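Local coordinates for xylulokinase (Brucella ovis, PDB 5VM1), which probably catalyses the ATP-dependent phosphorylation of D-xylulose to D-xylulose 5-phosphate, as a member of the FGGY family of carbohydrate kinases, at residues G182-L186 and L197-L203; S262-S266 and I301-S306. All coordinates share one frame; numbering follows the deposited sequence.

Interaction 1 of 2, residues G182-L186 and L197-L203; sequences GTSWL and LLAKTGL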
loop_
_atom_site.group_PDB
_atom_site.type_symbol
_atom_site.label_atom_id
_atom_site.label_comp_id
_atom_site.label_asym_id
_atom_site.label_seq_id
_atom_site.Cartn_x
_atom_site.Cartn_y
_atom_site.Cartn_z
ATOM N N GLY A 182 5.288 1.515 -9.395
ATOM C CA GLY A 182 4.471 2.652 -9.039
ATOM C C GLY A 182 4.937 3.994 -9.568
ATOM O O GLY A 182 4.340 5.019 -9.247
ATOM N N THR A 183 5.951 4.033 -10.411
ATOM C CA THR A 183 6.399 5.311 -10.942
ATOM C C THR A 183 5.686 5.689 -12.217
ATOM O O THR A 183 5.652 6.876 -12.561
ATOM C CB THR A 183 7.904 5.272 -11.243
ATOM O OG1 THR A 183 8.137 4.339 -12.303
ATOM C CG2 THR A 183 8.691 4.838 -10.031
ATOM N N SER A 184 5.067 4.710 -12.871
ATOM C CA SER A 184 4.524 4.803 -14.219
ATOM C C SER A 184 5.610 5.004 -15.265
ATOM O O SER A 184 5.325 5.430 -16.374
ATOM C CB SER A 184 3.467 5.897 -14.310
ATOM O OG SER A 184 2.361 5.523 -13.515
ATOM N N TRP A 185 6.860 4.687 -14.925
ATOM C CA TRP A 185 7.954 4.598 -15.880
ATOM C C TRP A 185 8.425 3.172 -16.154
ATOM O O TRP A 185 9.271 2.979 -17.041
ATOM C CB TRP A 185 9.153 5.420 -15.399
ATOM C CG TRP A 185 8.978 6.892 -15.405
ATOM C CD1 TRP A 185 8.544 7.668 -16.443
ATOM C CD2 TRP A 185 9.315 7.784 -14.350
ATOM N NE1 TRP A 185 8.568 9.001 -16.083
ATOM C CE2 TRP A 185 9.045 9.098 -14.804
ATOM C CE3 TRP A 185 9.807 7.603 -13.060
ATOM C CZ2 TRP A 185 9.237 10.220 -14.006
ATOM C CZ3 TRP A 185 10.005 8.726 -12.261
ATOM C CH2 TRP A 185 9.710 10.015 -12.735
ATOM N N LEU A 186 7.932 2.183 -15.404
ATOM C CA LEU A 186 8.383 0.797 -15.497
ATOM C C LEU A 186 7.565 -0.020 -16.509
ATOM O O LEU A 186 6.345 0.133 -16.612
ATOM C CB LEU A 186 8.296 0.131 -14.122
ATOM C CG LEU A 186 9.110 -1.157 -13.967
ATOM C CD1 LEU A 186 10.556 -0.849 -13.522
ATOM C CD2 LEU A 186 8.432 -2.087 -13.013
ATOM N N LEU A 197 8.524 5.681 -22.108
ATOM C CA LEU A 197 7.758 6.449 -21.117
ATOM C C LEU A 197 8.609 7.533 -20.462
ATOM O O LEU A 197 8.106 8.618 -20.136
ATOM C CB LEU A 197 7.202 5.518 -20.038
ATOM C CG LEU A 197 6.247 4.394 -20.435
ATOM C CD1 LEU A 197 5.777 3.621 -19.208
ATOM C CD2 LEU A 197 5.051 4.925 -21.250
ATOM N N LEU A 198 9.891 7.239 -20.224
ATOM C CA LEU A 198 10.794 8.228 -19.648
ATOM C C LEU A 198 10.943 9.439 -20.567
ATOM O O LEU A 198 10.893 10.589 -20.112
ATOM C CB LEU A 198 12.153 7.584 -19.363
ATOM C CG LEU A 198 12.207 6.678 -18.120
ATOM C CD1 LEU A 198 13.489 5.873 -18.121
ATOM C CD2 LEU A 198 12.045 7.454 -16.810
ATOM N N ALA A 199 11.136 9.203 -21.868
ATOM C CA ALA A 199 11.262 10.308 -22.813
ATOM C C ALA A 199 10.015 11.193 -22.851
ATOM O O ALA A 199 10.126 12.412 -23.046
ATOM C CB ALA A 199 11.541 9.760 -24.202
ATOM N N LYS A 200 8.830 10.606 -22.645
ATOM C CA LYS A 200 7.572 11.341 -22.719
ATOM C C LYS A 200 7.374 12.282 -21.536
ATOM O O LYS A 200 6.531 13.186 -21.600
ATOM C CB LYS A 200 6.413 10.330 -22.769
ATOM C CG LYS A 200 6.390 9.507 -24.032
ATOM C CD LYS A 200 5.225 8.540 -24.146
ATOM C CE LYS A 200 4.968 8.255 -25.613
ATOM N NZ LYS A 200 3.849 7.336 -25.833
ATOM N N THR A 201 8.145 12.116 -20.469
ATOM C CA THR A 201 8.077 13.006 -19.327
ATOM C C THR A 201 9.336 13.843 -19.197
ATOM O O THR A 201 9.464 14.604 -18.231
ATOM C CB THR A 201 7.835 12.208 -18.046
ATOM O OG1 THR A 201 9.010 11.469 -17.699
ATOM C CG2 THR A 201 6.701 11.206 -18.304
ATOM N N GLY A 202 10.268 13.700 -20.137
ATOM C CA GLY A 202 11.424 14.559 -20.227
ATOM C C GLY A 202 12.650 14.058 -19.520
ATOM O O GLY A 202 13.522 14.868 -19.185
ATOM N N LEU A 203 12.759 12.753 -19.290
ATOM C CA LEU A 203 13.876 12.199 -18.552
ATOM C C LEU A 203 14.466 11.029 -19.328
ATOM O O LEU A 203 13.897 10.531 -20.305
ATOM C CB LEU A 203 13.454 11.737 -17.156
ATOM C CG LEU A 203 12.781 12.691 -16.175
ATOM C CD1 LEU A 203 12.223 11.867 -15.026
ATOM C CD2 LEU A 203 13.748 13.735 -15.688
#
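Trp185 lays its indole against the end of helix 195-200, where Leu198, Thr201 and Leu203 receive it. Leu198 CD2 sits over one face of the five-membered ring, 3.5 Å from its centroid and 15° off the normal, a CH-pi contact in which the two side chains cross at about a right angle. The indole nitrogen is satisfied by a hydroxyl: Trp185 NE1 donates to Thr201 OG1 at 3.0 Å, a bent bond (143°) whose acceptor lies somewhat out of the ring plane. Farther along the indole, Leu203 CD1 meets CZ2 of Trp185 at 3.6 Å. Leucine suits both places, its branched methyls presenting apolar surface to the buried ring. Leu197 turns to the backbone instead, its CD1 lying 3.4 Å from Ser184 O.

Thr201 suits its place because its one hydroxyl accepts from the indole and donates back to Leu198 O at 3.2 Å. With chi1 at 71°, OG1 stands between the backbone N and the carbonyl carbon, from where it reaches both partners. Leu198 O also takes the backbone N-H groups of Thr201 and Leu203, so three donors grip it. The helix ends in a Schellman motif: Gly202 adopts positive phi, which glycine tolerates easily, and the chain turns back to bring Leu203 to the indole. On the other side of the contact, Thr183 OG1 accepts from Trp185 N at 2.9 Å, an ST turn at the base of the indole-bearing residue.

A large flat side chain with a single N-H thus joins the loop after helix 177-180 to a helix end in the N-terminal FGGY region. Around this buried contact, Leu141 of helix 137-147 touches both Trp185 and Leu203, Trp193 of strand 192-193 also packs on Trp185, and helix 122-128 covers Leu197.

Interaction 2 of 2, residues S262-S266 and I301-S306; sequences SLGTS and ILSAAS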
loop_
_atom_site.group_PDB
_atom_site.type_symbol
_atom_site.label_atom_id
_atom_site.label_comp_id
_atom_site.label_asym_id
_atom_site.label_seq_id
_atom_site.Cartn_x
_atom_site.Cartn_y
_atom_site.Cartn_z
ATOM N N SER A 262 -7.362 -5.090 3.562
ATOM C CA SER A 262 -6.990 -4.110 4.571
ATOM C C SER A 262 -8.154 -3.145 4.786
ATOM O O SER A 262 -8.520 -2.392 3.879
ATOM C CB SER A 262 -5.739 -3.367 4.132
ATOM O OG SER A 262 -5.503 -2.275 4.987
ATOM N N LEU A 263 -8.751 -3.181 5.974
ATOM C CA LEU A 263 -9.848 -2.272 6.289
ATOM C C LEU A 263 -9.300 -1.028 6.966
ATOM O O LEU A 263 -9.689 -0.662 8.074
ATOM C CB LEU A 263 -10.893 -2.952 7.160
ATOM C CG LEU A 263 -11.555 -4.115 6.422
ATOM C CD1 LEU A 263 -12.426 -4.882 7.360
ATOM C CD2 LEU A 263 -12.336 -3.646 5.215
ATOM N N GLY A 264 -8.393 -0.367 6.252
ATOM C CA GLY A 264 -7.865 0.907 6.676
ATOM C C GLY A 264 -8.717 2.051 6.165
ATOM O O GLY A 264 -9.814 1.859 5.634
ATOM N N THR A 265 -8.171 3.268 6.296
ATOM C CA THR A 265 -8.894 4.454 5.847
ATOM C C THR A 265 -9.447 4.245 4.454
ATOM O O THR A 265 -10.626 4.497 4.194
ATOM C CB THR A 265 -7.977 5.672 5.885
ATOM O OG1 THR A 265 -7.884 6.135 7.234
ATOM C CG2 THR A 265 -8.519 6.787 4.987
ATOM N N SER A 266 -8.620 3.711 3.569
ATOM C CA SER A 266 -9.050 3.176 2.292
ATOM C C SER A 266 -8.951 1.667 2.354
ATOM O O SER A 266 -8.133 1.119 3.092
ATOM C CB SER A 266 -8.196 3.727 1.173
ATOM O OG SER A 266 -8.406 5.117 1.114
ATOM N N ILE A 301 -10.410 0.515 -2.660
ATOM C CA ILE A 301 -11.685 1.101 -2.273
ATOM C C ILE A 301 -11.390 2.435 -1.602
ATOM O O ILE A 301 -10.769 2.472 -0.531
ATOM C CB ILE A 301 -12.443 0.173 -1.313
ATOM C CG1 ILE A 301 -12.831 -1.114 -2.031
ATOM C CG2 ILE A 301 -13.647 0.894 -0.664
ATOM C CD1 ILE A 301 -13.012 -2.248 -1.100
ATOM N N LEU A 302 -11.823 3.539 -2.221
ATOM C CA LEU A 302 -11.365 4.837 -1.736
ATOM C C LEU A 302 -11.890 5.169 -0.336
ATOM O O LEU A 302 -11.245 5.939 0.388
ATOM C CB LEU A 302 -11.724 5.935 -2.727
ATOM C CG LEU A 302 -10.878 5.883 -3.996
ATOM C CD1 LEU A 302 -11.189 7.074 -4.870
ATOM C CD2 LEU A 302 -9.369 5.738 -3.691
ATOM N N SER A 303 -13.034 4.621 0.080
ATOM C CA SER A 303 -13.530 4.904 1.424
ATOM C C SER A 303 -14.028 3.617 2.042
ATOM O O SER A 303 -15.087 3.106 1.672
ATOM C CB SER A 303 -14.621 5.966 1.408
ATOM O OG SER A 303 -14.107 7.202 0.946
ATOM N N ALA A 304 -13.245 3.094 2.983
ATOM C CA ALA A 304 -13.618 1.890 3.704
ATOM C C ALA A 304 -13.821 2.283 5.158
ATOM O O ALA A 304 -14.961 2.570 5.568
ATOM C CB ALA A 304 -12.570 0.785 3.534
ATOM N N ALA A 305 -12.774 2.303 5.988
ATOM C CA ALA A 305 -12.938 2.742 7.367
ATOM C C ALA A 305 -13.354 4.202 7.444
ATOM O O ALA A 305 -14.090 4.594 8.356
ATOM C CB ALA A 305 -11.633 2.517 8.137
ATOM N N SER A 306 -12.940 5.011 6.475
ATOM C CA SER A 306 -13.326 6.413 6.505
ATOM C C SER A 306 -14.806 6.598 6.214
ATOM O O SER A 306 -15.387 7.610 6.618
ATOM C CB SER A 306 -12.489 7.205 5.507
ATOM O OG SER A 306 -12.890 6.922 4.185
#
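Ser266 reaches across to the chain leaving strand 295-301. Its CB lies 3.3 Å from Ile301 O, and at the tip OG donates to Leu302 O at 3.0 Å. Chi1 of -64° sets OG beside the backbone N, within reach of Leu302 O, which it approaches from above the carbonyl plane, 51° out of it and not on a lone pair. Serine is short enough to make this bond from a chain running close by.

The remaining polar contacts are made mainly by backbone. Thr265 O accepts from Ala304 N at 3.2 Å and from Ser306 N at 3.3 Å; the second donor lies in the carbonyl plane on a lone pair, whereas the first is tilted from it. Beside them, Ala305 N donates to Gly264 O at 3.0 Å. The small residues fit this close approach: the methyl of Ala304 lies 3.6 Å from Gly264 O, and that of Ala305 meets the same carbonyl. Thr265 CG2 touches Ser306 CB at 4.0 Å.

Ala304 is the N-cap of helix 305-315 and has no side-chain acceptor to offer the first turn. The carbonyls of Gly264 and Thr265 instead accept the N-H groups of Ala304, Ala305 and Ser306, tying the turn after strand 259-263 to the start of the helix, with their partly negative oxygens directed at its N-terminal end, an orientation that probably interacts favourably with the helix dipole.

How the interactions relate
Interaction 1 lies in the N-terminal FGGY region and interaction 2 in the C-terminal one, the two halves of the actin-like ATPase fold between which kinases of this family generally bind their substrates. Their centres are 29 Å apart and their nearest atoms about 15 Å, so they do not touch. Interaction 1 borders a predicted substrate-binding residue: Gly182 O is hydrogen-bonded to His88, whose side chain is about 7 Å from that of Ser184. Interaction 2 stands farther from the predicted site residues, the side chain of Leu302 being about 11 Å from that of His88, and the side chain of Ser266 about 11 Å from that of Asp243, the predicted proton acceptor.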